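Local coordinates for protein phospholethanolamine N-methyltransferase 2 (Haemonchus contortus, PDB 4KRI) that probably transfers methyl groups from S-adenosylmethionine to phosphomonomethylethanolamine and related phosphobases in nematode phosphocholine biosynthesis, at residues 24-30 against 64-70; 83-88 against 121-127; 87-91 against 133-137; 213-217 against 321-325. All blocks are in the same frame, centred on the assembly; numbering follows the deposited sequence.

Overall arrangement
From the N terminus, interaction 1 comes first: it closes a 33-residue connection by pairing strand 25-29 with strand 64-70. The chain then enters helix 80-93, from which interactions 2 and 3 both start. Their spans are staggered, 83 to 127 and 87 to 137, and share Ile-87 and Thr-88, so they join one helix to helix 114-124 and then to strand 132-143. Val-69 CG2 lies 4.0 Å from Phe-86 CE1, and Leu-67 CD2 3.9 Å from Ala-90 CB, which links this cluster to interaction 1. Interaction 4 closes a separate 103-residue loop in the methyltransferase domain; its centre is about 42 Å from each of the others.

Interaction 1 (24-30 against 64-70); sequences QQVGILC and LDALIVN
Asp-65 and Gln-25 exchange the shortest direct hydrogen bonds between the segments: Gln-25 N donates to Asp-65 OD2 (2.8 Å) and Asp-65 N to Gln-25 O (2.8 Å). Ala-66 N also reaches Gln-25 O, weakly, at 3.4 Å. The chain turns a corner at Asp-65 (phi/psi -84/-25, chi1 m), whose CA-to-CB bond points toward strand 25-29; a water joins its OD1 (2.6 Å) to Gln-24 OE1 (2.9 Å). Beyond the corner the parallel pattern is regular, every bond being 2.9 Å with an angle of 165-170°: Gly-27 N to Ala-66 O, Ile-68 N to Gly-27 O, Leu-29 N to Ile-68 O, Asn-70 N to Leu-29 O. The register pairs Val-26 with Ala-66 through Leu-29 with Val-69, CA-CA 4.6-4.9 Å, and the strand axes cross at -16° with a closest approach of 4.7 Å. Strands 48-52 and 98-105 continue the sheet in parallel on its two sides, a Rossmann-like alpha/beta arrangement with helices on both faces. Val-26, Ile-28, Ala-66 and Ile-68 occupy one face; there Val-26 CG1 meets Ile-68 CD1 at 4.1 Å, and Ile-68 also packs on helices 5-18 and 33-40. On the other, Leu-29 (chi1 t) places CD2 3.9 Å from Val-69 CG1. Gly-27 carries no side chain here; a CB would lie only 2.6 Å from Leu-64 CD1 and 3.3 Å from Leu-67 CD1, so these leucines fill the space.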
# COMPACT_ATOMS: atom_id res chain seq x y z
N GLN A 24 -22.97 9.80 14.70
CA GLN A 24 -23.99 10.65 15.33
C GLN A 24 -23.86 12.10 14.91
O GLN A 24 -24.86 12.77 14.68
CB GLN A 24 -23.92 10.55 16.85
CG GLN A 24 -24.32 9.18 17.41
CD GLN A 24 -24.16 9.10 18.92
OE1 GLN A 24 -23.23 9.68 19.48
NE2 GLN A 24 -25.07 8.40 19.58
N GLN A 25 -22.62 12.58 14.82
CA GLN A 25 -22.37 13.96 14.39
C GLN A 25 -21.36 13.98 13.25
O GLN A 25 -20.24 13.49 13.41
CB GLN A 25 -21.84 14.81 15.55
CG GLN A 25 -22.81 14.99 16.71
CD GLN A 25 -23.96 15.94 16.42
OE1 GLN A 25 -23.82 16.91 15.66
NE2 GLN A 25 -25.11 15.67 17.02
N VAL A 26 -21.75 14.57 12.12
CA VAL A 26 -20.85 14.64 10.97
C VAL A 26 -20.65 16.10 10.59
O VAL A 26 -21.60 16.89 10.62
CB VAL A 26 -21.44 13.87 9.77
CG1 VAL A 26 -20.64 14.14 8.50
CG2 VAL A 26 -21.43 12.40 10.07
N GLY A 27 -19.41 16.48 10.29
CA GLY A 27 -19.12 17.80 9.76
C GLY A 27 -18.68 17.63 8.32
O GLY A 27 -18.03 16.64 7.99
N ILE A 28 -19.05 18.59 7.48
CA ILE A 28 -18.66 18.58 6.07
C ILE A 28 -18.06 19.93 5.71
O ILE A 28 -18.67 20.97 5.92
CB ILE A 28 -19.89 18.33 5.17
CG1 ILE A 28 -20.50 16.95 5.50
CG2 ILE A 28 -19.50 18.39 3.70
CD1 ILE A 28 -21.82 16.67 4.81
N LEU A 29 -16.84 19.91 5.19
CA LEU A 29 -16.21 21.12 4.68
C LEU A 29 -16.07 20.93 3.18
O LEU A 29 -15.29 20.09 2.72
CB LEU A 29 -14.83 21.32 5.32
CG LEU A 29 -13.89 22.37 4.70
CD1 LEU A 29 -14.54 23.73 4.63
CD2 LEU A 29 -12.59 22.43 5.49
N CYS A 30 -16.85 21.68 2.41
CA CYS A 30 -16.92 21.49 0.97
C CYS A 30 -17.45 22.76 0.35
O CYS A 30 -18.61 23.13 0.57
CB CYS A 30 -17.86 20.32 0.65
SG CYS A 30 -17.96 19.85 -1.11
N LEU A 64 -17.28 15.97 16.78
CA LEU A 64 -17.66 15.26 15.56
C LEU A 64 -17.21 13.81 15.60
O LEU A 64 -16.11 13.50 16.05
CB LEU A 64 -17.05 15.91 14.33
CG LEU A 64 -17.43 17.36 14.02
CD1 LEU A 64 -16.73 17.75 12.72
CD2 LEU A 64 -18.93 17.51 13.85
N ASP A 65 -18.07 12.93 15.10
CA ASP A 65 -17.64 11.55 14.88
C ASP A 65 -16.94 11.38 13.54
O ASP A 65 -16.14 10.47 13.36
CB ASP A 65 -18.85 10.62 14.97
CG ASP A 65 -19.54 10.73 16.31
OD1 ASP A 65 -18.98 10.21 17.31
OD2 ASP A 65 -20.63 11.34 16.38
N ALA A 66 -17.23 12.25 12.59
CA ALA A 66 -16.57 12.21 11.29
C ALA A 66 -16.56 13.60 10.72
O ALA A 66 -17.52 14.36 10.88
CB ALA A 66 -17.29 11.26 10.33
N LEU A 67 -15.46 13.93 10.06
CA LEU A 67 -15.32 15.17 9.34
C LEU A 67 -14.94 14.80 7.92
O LEU A 67 -13.92 14.14 7.69
CB LEU A 67 -14.20 15.99 9.97
CG LEU A 67 -13.84 17.28 9.24
CD1 LEU A 67 -15.03 18.24 9.18
CD2 LEU A 67 -12.67 17.93 9.94
N ILE A 68 -15.76 15.22 6.96
CA ILE A 68 -15.50 14.94 5.55
C ILE A 68 -15.09 16.23 4.89
O ILE A 68 -15.83 17.21 4.91
CB ILE A 68 -16.77 14.40 4.87
CG1 ILE A 68 -17.26 13.15 5.62
CG2 ILE A 68 -16.49 14.06 3.42
CD1 ILE A 68 -18.64 12.70 5.21
N VAL A 69 -13.89 16.25 4.30
CA VAL A 69 -13.36 17.47 3.71
C VAL A 69 -13.16 17.20 2.23
O VAL A 69 -12.36 16.35 1.85
CB VAL A 69 -12.03 17.88 4.36
CG1 VAL A 69 -11.48 19.16 3.73
CG2 VAL A 69 -12.22 18.08 5.85
N ASN A 70 -13.89 17.92 1.39
CA ASN A 70 -13.95 17.58 -0.02
C ASN A 70 -13.55 18.74 -0.93
O ASN A 70 -14.28 19.73 -1.04
CB ASN A 70 -15.37 17.10 -0.37
CG ASN A 70 -15.46 16.55 -1.77
OD1 ASN A 70 -14.50 15.98 -2.29
ND2 ASN A 70 -16.62 16.70 -2.39
O HOH W 1 -20.53 8.82 18.82

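Interaction 2 (83-88 against 121-127); sequences LDKFIT and YFDVFRL
Phe-125, Ile-87 and Thr-88 lose the most surface here. Residues 83-88 form a continuous helical run, whereas 121-124 are the last turn of helix 114-124. Phe-125 is the first residue to leave helical angles (phi/psi -57/134), and by Leu-127 the chain is extended (-126/133). The closest CA pairs are Ile-87 with Phe-122 at 7.6 Å and Thr-88 with Leu-127 at 6.8 Å. With chi1 t, Phe-125 lays its ring against helix 80-93: Ile-87 CB sits over one face, 4.2 Å from the ring centroid and 9° off the normal, a CH-pi contact, while Ile-87 CG2 is 3.6 Å from Phe-125 CD2. Ile-87, chi1 m and chi2 t, sends CD1 to the edges of two further rings, 3.7 Å from Tyr-121 CD2 and 3.7 Å from Phe-122 CD1. Thr-88 OG1 comes within 3.4 Å of Phe-125 CZ but donates to Asp-84 O (2.7 Å) in its own helix; its CG2 is 4.1 Å from Leu-127 CD1. Leu-83 CD2 makes a second CH-pi contact, 4.0 Å from the Tyr-121 centroid. The contact packs helix 80-93 of the N-terminal domain against the C-terminal turn of helix 114-124 and the link into strand 127-129; Ile-87 also touches Phe-136 of strand 132-143. Tyr-121 OH donating to Asp-84 OD1 at 2.6 Å is the one direct hydrogen bond, so burial and ring contacts account for most of the interface.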
# COMPACT_ATOMS: atom_id res chain seq x y z
N LEU A 83 -1.90 25.05 5.98
CA LEU A 83 -2.14 23.62 6.21
C LEU A 83 -2.13 23.32 7.71
O LEU A 83 -2.95 22.56 8.20
CB LEU A 83 -1.12 22.76 5.46
CG LEU A 83 -1.31 21.24 5.53
CD1 LEU A 83 -2.63 20.83 4.92
CD2 LEU A 83 -0.17 20.51 4.84
N ASP A 84 -1.21 23.95 8.44
CA ASP A 84 -1.14 23.74 9.88
C ASP A 84 -2.41 24.22 10.59
O ASP A 84 -2.89 23.59 11.53
CB ASP A 84 0.07 24.46 10.48
CG ASP A 84 1.38 23.82 10.10
OD1 ASP A 84 1.39 22.64 9.70
OD2 ASP A 84 2.42 24.50 10.23
N LYS A 85 -2.94 25.36 10.15
CA LYS A 85 -4.20 25.86 10.69
C LYS A 85 -5.33 24.86 10.46
O LYS A 85 -6.15 24.63 11.34
CB LYS A 85 -4.55 27.24 10.12
CG LYS A 85 -4.10 28.37 11.00
CD LYS A 85 -3.97 29.67 10.23
CE LYS A 85 -3.45 30.78 11.14
NZ LYS A 85 -4.37 30.99 12.30
N PHE A 86 -5.37 24.27 9.27
CA PHE A 86 -6.41 23.30 8.96
C PHE A 86 -6.29 22.04 9.80
O PHE A 86 -7.28 21.56 10.34
CB PHE A 86 -6.41 22.90 7.48
CG PHE A 86 -7.14 21.61 7.22
CD1 PHE A 86 -8.53 21.58 7.22
CD2 PHE A 86 -6.45 20.43 7.01
CE1 PHE A 86 -9.21 20.39 7.00
CE2 PHE A 86 -7.13 19.24 6.79
CZ PHE A 86 -8.52 19.22 6.78
N ILE A 87 -5.09 21.49 9.89
CA ILE A 87 -4.92 20.24 10.64
C ILE A 87 -5.29 20.47 12.10
O ILE A 87 -5.94 19.63 12.73
CB ILE A 87 -3.50 19.69 10.55
CG1 ILE A 87 -3.15 19.43 9.09
CG2 ILE A 87 -3.38 18.40 11.35
CD1 ILE A 87 -1.69 19.06 8.86
N THR A 88 -4.88 21.63 12.61
CA THR A 88 -5.22 22.03 13.97
C THR A 88 -6.73 22.10 14.15
O THR A 88 -7.27 21.53 15.10
CB THR A 88 -4.59 23.39 14.31
OG1 THR A 88 -3.17 23.26 14.24
CG2 THR A 88 -4.99 23.83 15.71
N TYR A 121 3.15 14.44 6.34
CA TYR A 121 2.86 15.66 7.09
C TYR A 121 1.71 15.43 8.07
O TYR A 121 1.78 15.84 9.23
CB TYR A 121 2.50 16.79 6.12
CG TYR A 121 2.72 18.18 6.67
CD1 TYR A 121 3.91 18.84 6.44
CD2 TYR A 121 1.74 18.82 7.41
CE1 TYR A 121 4.13 20.11 6.93
CE2 TYR A 121 1.94 20.10 7.91
CZ TYR A 121 3.14 20.74 7.67
OH TYR A 121 3.37 22.01 8.16
N PHE A 122 0.64 14.79 7.59
CA PHE A 122 -0.50 14.47 8.44
C PHE A 122 -0.09 13.51 9.56
O PHE A 122 -0.58 13.62 10.70
CB PHE A 122 -1.61 13.81 7.61
CG PHE A 122 -2.21 14.71 6.57
CD1 PHE A 122 -2.29 16.07 6.77
CD2 PHE A 122 -2.72 14.17 5.39
CE1 PHE A 122 -2.86 16.90 5.82
CE2 PHE A 122 -3.28 14.99 4.43
CZ PHE A 122 -3.35 16.36 4.65
N ASP A 123 0.80 12.58 9.24
CA ASP A 123 1.17 11.51 10.17
C ASP A 123 2.04 12.04 11.32
O ASP A 123 2.07 11.47 12.41
CB ASP A 123 1.89 10.39 9.42
CG ASP A 123 1.83 9.05 10.15
OD1 ASP A 123 0.78 8.71 10.73
OD2 ASP A 123 2.85 8.33 10.15
N VAL A 124 2.75 13.13 11.05
CA VAL A 124 3.73 13.68 11.99
C VAL A 124 3.14 14.78 12.88
O VAL A 124 3.57 14.95 14.03
CB VAL A 124 4.96 14.20 11.20
CG1 VAL A 124 5.78 15.19 12.01
CG2 VAL A 124 5.83 13.03 10.75
N PHE A 125 2.15 15.50 12.37
CA PHE A 125 1.57 16.63 13.10
C PHE A 125 1.04 16.28 14.50
O PHE A 125 0.34 15.28 14.67
CB PHE A 125 0.47 17.31 12.27
CG PHE A 125 0.14 18.70 12.74
CD1 PHE A 125 0.77 19.80 12.18
CD2 PHE A 125 -0.80 18.91 13.74
CE1 PHE A 125 0.47 21.09 12.60
CE2 PHE A 125 -1.10 20.20 14.17
CZ PHE A 125 -0.47 21.29 13.60
N ARG A 126 1.38 17.10 15.48
CA ARG A 126 0.91 16.88 16.84
C ARG A 126 0.30 18.16 17.42
O ARG A 126 0.78 19.26 17.17
CB ARG A 126 2.06 16.40 17.74
CG ARG A 126 2.56 14.99 17.43
CD ARG A 126 1.51 13.93 17.70
NE ARG A 126 1.95 12.59 17.35
CZ ARG A 126 1.69 11.99 16.19
NH1 ARG A 126 0.97 12.62 15.26
NH2 ARG A 126 2.12 10.76 15.96
N LEU A 127 -0.79 18.01 18.17
CA LEU A 127 -1.44 19.15 18.81
C LEU A 127 -1.58 18.90 20.30
O LEU A 127 -2.00 17.82 20.71
CB LEU A 127 -2.82 19.39 18.19
CG LEU A 127 -3.65 20.50 18.83
CD1 LEU A 127 -2.95 21.83 18.68
CD2 LEU A 127 -5.06 20.55 18.22

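Interaction 3 (87-91 against 133-137); sequences ITAAL and NVGFQ
Helix 87-91 runs almost square across strand 133-137: their directions differ by 99°, and the axes approach no closer than 9.3 Å. The helical segment has regular angles, phi near -60° throughout, and Leu-91 N bonds to Ile-87 O at 2.9 Å. The strand is extended and flattest at Gly-135 (phi/psi -168/-179). That glycine lies beside Leu-91 with a CA-CA distance of 6.9 Å, the shortest in the contact; a CB on Gly-135 would point away from the helix. Leu-91, chi1 m and chi2 t, therefore fits against bare backbone: its CD2 is 3.8 Å from Gly-135 C and its CD1 4.1 Å from Val-134 O. The same CD2 stands over one face of the Phe-136 ring, 3.7 Å from the centroid and 12° off the normal, a well-centred CH-pi contact. Phe-136 (chi1 m) leaves the strand sideways yet brings its ring up to helix 87-91, where Ala-90 CB (4.1 Å from Phe-136 CZ) and Ile-87 CG2 (4.1 Å from Phe-136 CE2) line its edge. Val-134 completes the patch, its CG2 4.5 Å from Leu-91 CB. Helix 80-93 thus crosses the antiparallel part of the sheet, where strand 132-143 pairs with 127-129 and 156-166; Phe-136 also touches Leu-161, and Leu-91 touches Leu-127. Apolar contacts alone join the two segments, so their fit relies on shape and exclusion of water rather than on directional bonds.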
# COMPACT_ATOMS: atom_id res chain seq x y z
N ILE A 87 -5.09 21.49 9.89
CA ILE A 87 -4.92 20.24 10.64
C ILE A 87 -5.29 20.47 12.10
O ILE A 87 -5.94 19.63 12.73
CB ILE A 87 -3.50 19.69 10.55
CG1 ILE A 87 -3.15 19.43 9.09
CG2 ILE A 87 -3.38 18.40 11.35
CD1 ILE A 87 -1.69 19.06 8.86
N THR A 88 -4.88 21.63 12.61
CA THR A 88 -5.22 22.03 13.97
C THR A 88 -6.73 22.10 14.15
O THR A 88 -7.27 21.53 15.10
CB THR A 88 -4.59 23.39 14.31
OG1 THR A 88 -3.17 23.26 14.24
CG2 THR A 88 -4.99 23.83 15.71
N ALA A 89 -7.42 22.76 13.23
CA ALA A 89 -8.86 22.95 13.35
C ALA A 89 -9.58 21.61 13.19
O ALA A 89 -10.58 21.35 13.85
CB ALA A 89 -9.36 23.95 12.31
N ALA A 90 -9.07 20.77 12.30
CA ALA A 90 -9.67 19.45 12.10
C ALA A 90 -9.57 18.60 13.37
O ALA A 90 -10.55 17.99 13.78
CB ALA A 90 -9.01 18.74 10.92
N LEU A 91 -8.39 18.59 13.99
CA LEU A 91 -8.19 17.86 15.24
C LEU A 91 -9.08 18.39 16.36
O LEU A 91 -9.66 17.61 17.12
CB LEU A 91 -6.72 17.90 15.66
CG LEU A 91 -5.81 16.97 14.85
CD1 LEU A 91 -4.34 17.30 15.10
CD2 LEU A 91 -6.08 15.51 15.21
N ASN A 133 -0.71 14.86 23.83
CA ASN A 133 -0.93 15.32 22.46
C ASN A 133 -2.03 14.54 21.75
O ASN A 133 -2.39 13.43 22.16
CB ASN A 133 0.36 15.20 21.64
CG ASN A 133 1.39 16.26 22.01
OD1 ASN A 133 1.04 17.34 22.49
ND2 ASN A 133 2.66 15.96 21.78
N VAL A 134 -2.57 15.13 20.69
CA VAL A 134 -3.43 14.40 19.78
C VAL A 134 -2.88 14.54 18.37
O VAL A 134 -2.13 15.49 18.09
CB VAL A 134 -4.90 14.90 19.79
CG1 VAL A 134 -5.55 14.60 21.14
CG2 VAL A 134 -4.97 16.40 19.47
N GLY A 135 -3.24 13.61 17.50
CA GLY A 135 -2.78 13.65 16.13
C GLY A 135 -3.57 12.66 15.32
O GLY A 135 -4.46 11.99 15.85
N PHE A 136 -3.26 12.55 14.03
CA PHE A 136 -3.97 11.58 13.20
C PHE A 136 -3.20 10.29 13.03
O PHE A 136 -2.01 10.30 12.69
CB PHE A 136 -4.27 12.18 11.83
CG PHE A 136 -5.39 13.17 11.84
CD1 PHE A 136 -6.69 12.77 12.16
CD2 PHE A 136 -5.16 14.51 11.52
CE1 PHE A 136 -7.73 13.70 12.18
CE2 PHE A 136 -6.19 15.43 11.53
CZ PHE A 136 -7.49 15.03 11.87
N GLN A 137 -3.88 9.17 13.27
CA GLN A 137 -3.34 7.85 12.94
C GLN A 137 -3.73 7.52 11.51
O GLN A 137 -4.87 7.74 11.09
CB GLN A 137 -3.91 6.79 13.90
CG GLN A 137 -3.55 5.36 13.52
CD GLN A 137 -4.12 4.35 14.50
OE1 GLN A 137 -3.92 4.46 15.71
NE2 GLN A 137 -4.84 3.36 13.97

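Interaction 4 (213-217 against 321-325); sequences ILKRF and KVLIT
Lys-321, the first residue of this part of strand 320-329, has its CA-to-CB bond toward the end of helix 206-215, chi1 and chi2 t and chi3 m, so that NZ donates to Phe-217 O (3.2 Å) and binds a water (2.5 Å) that donates to Arg-216 O (2.6 Å). Val-322 turns the other way, onto helix 305-315. Leu-323 carries the centre of the contact, CA-CA 6.9 Å from Phe-217: its CB lies over one face of the Phe-217 ring, 3.8 Å from the centroid, and its CD2 meets Ile-213 CG2 at 3.6 Å, while CD1 reaches Arg-216 C at 3.7 Å. Ile-324 again points away. Thr-325 faces back, its CG2 3.7 Å from Ile-213 CD1, and its OG1 hydrogen-bonds Asp-297, a residue of the phosphomonomethylethanolamine pocket. Alternation of this kind, one strand face covered by helix 206-215 and the other by helix 305-315, is characteristic of the Rossmann-type alpha/beta methyltransferase fold; here Thr-325 lies about 7 Å from bound S-adenosylhomocysteine (side chain to ligand).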
# COMPACT_ATOMS: atom_id res chain seq x y z
N ILE A 213 5.99 -16.60 -13.07
CA ILE A 213 5.23 -16.81 -11.84
C ILE A 213 3.72 -16.65 -12.06
O ILE A 213 2.93 -17.46 -11.59
CB ILE A 213 5.72 -15.85 -10.73
CG1 ILE A 213 7.19 -16.15 -10.44
CG2 ILE A 213 4.89 -16.00 -9.46
CD1 ILE A 213 7.74 -15.40 -9.30
N LEU A 214 3.32 -15.62 -12.81
CA LEU A 214 1.90 -15.40 -13.08
C LEU A 214 1.26 -16.59 -13.78
O LEU A 214 0.09 -16.91 -13.55
CB LEU A 214 1.69 -14.15 -13.94
CG LEU A 214 1.85 -12.84 -13.18
CD1 LEU A 214 1.71 -11.65 -14.14
CD2 LEU A 214 0.81 -12.76 -12.06
N LYS A 215 2.02 -17.25 -14.65
CA LYS A 215 1.50 -18.40 -15.37
C LYS A 215 1.17 -19.58 -14.45
O LYS A 215 0.39 -20.45 -14.81
CB LYS A 215 2.47 -18.82 -16.47
CG LYS A 215 2.40 -17.90 -17.69
CD LYS A 215 3.46 -18.25 -18.73
CE LYS A 215 3.43 -17.26 -19.90
NZ LYS A 215 4.52 -17.53 -20.89
N ARG A 216 1.78 -19.60 -13.27
CA ARG A 216 1.53 -20.70 -12.34
C ARG A 216 0.18 -20.59 -11.62
O ARG A 216 -0.20 -21.49 -10.86
CB ARG A 216 2.70 -20.83 -11.37
CG ARG A 216 3.99 -21.09 -12.12
CD ARG A 216 5.12 -21.42 -11.21
NE ARG A 216 4.83 -22.60 -10.40
CZ ARG A 216 5.74 -23.20 -9.64
NH1 ARG A 216 6.98 -22.72 -9.60
NH2 ARG A 216 5.42 -24.26 -8.91
N PHE A 217 -0.55 -19.52 -11.90
CA PHE A 217 -1.95 -19.42 -11.45
C PHE A 217 -2.79 -20.41 -12.23
O PHE A 217 -3.86 -20.82 -11.78
CB PHE A 217 -2.52 -18.03 -11.70
CG PHE A 217 -2.41 -17.09 -10.52
CD1 PHE A 217 -3.20 -17.26 -9.39
CD2 PHE A 217 -1.55 -16.00 -10.56
CE1 PHE A 217 -3.12 -16.38 -8.31
CE2 PHE A 217 -1.47 -15.11 -9.50
CZ PHE A 217 -2.27 -15.29 -8.37
N LYS A 321 -8.10 -18.13 -6.08
CA LYS A 321 -6.75 -18.67 -5.88
C LYS A 321 -5.78 -17.63 -5.35
O LYS A 321 -5.79 -16.48 -5.79
CB LYS A 321 -6.21 -19.25 -7.20
CG LYS A 321 -4.80 -19.82 -7.06
CD LYS A 321 -4.38 -20.63 -8.30
CE LYS A 321 -4.80 -22.08 -8.19
NZ LYS A 321 -4.46 -22.87 -9.41
N VAL A 322 -4.96 -18.05 -4.39
CA VAL A 322 -3.89 -17.22 -3.85
C VAL A 322 -2.56 -17.78 -4.33
O VAL A 322 -2.40 -18.99 -4.42
CB VAL A 322 -3.96 -17.14 -2.31
CG1 VAL A 322 -3.94 -18.53 -1.69
CG2 VAL A 322 -2.81 -16.29 -1.75
N LEU A 323 -1.63 -16.90 -4.70
CA LEU A 323 -0.29 -17.30 -5.09
C LEU A 323 0.68 -16.29 -4.51
O LEU A 323 0.52 -15.09 -4.69
CB LEU A 323 -0.17 -17.37 -6.61
CG LEU A 323 1.08 -18.05 -7.17
CD1 LEU A 323 0.80 -18.65 -8.54
CD2 LEU A 323 2.23 -17.07 -7.26
N ILE A 324 1.67 -16.79 -3.77
CA ILE A 324 2.64 -15.92 -3.10
C ILE A 324 4.05 -16.47 -3.33
O ILE A 324 4.27 -17.68 -3.28
CB ILE A 324 2.37 -15.90 -1.56
CG1 ILE A 324 0.94 -15.42 -1.27
CG2 ILE A 324 3.39 -15.04 -0.82
CD1 ILE A 324 0.53 -15.56 0.20
N THR A 325 5.01 -15.58 -3.60
CA THR A 325 6.42 -15.93 -3.48
C THR A 325 7.00 -15.09 -2.37
O THR A 325 6.55 -13.98 -2.14
CB THR A 325 7.22 -15.73 -4.79
OG1 THR A 325 7.40 -14.33 -5.05
CG2 THR A 325 6.52 -16.40 -5.98
O HOH W 2 -1.98 -22.86 -9.49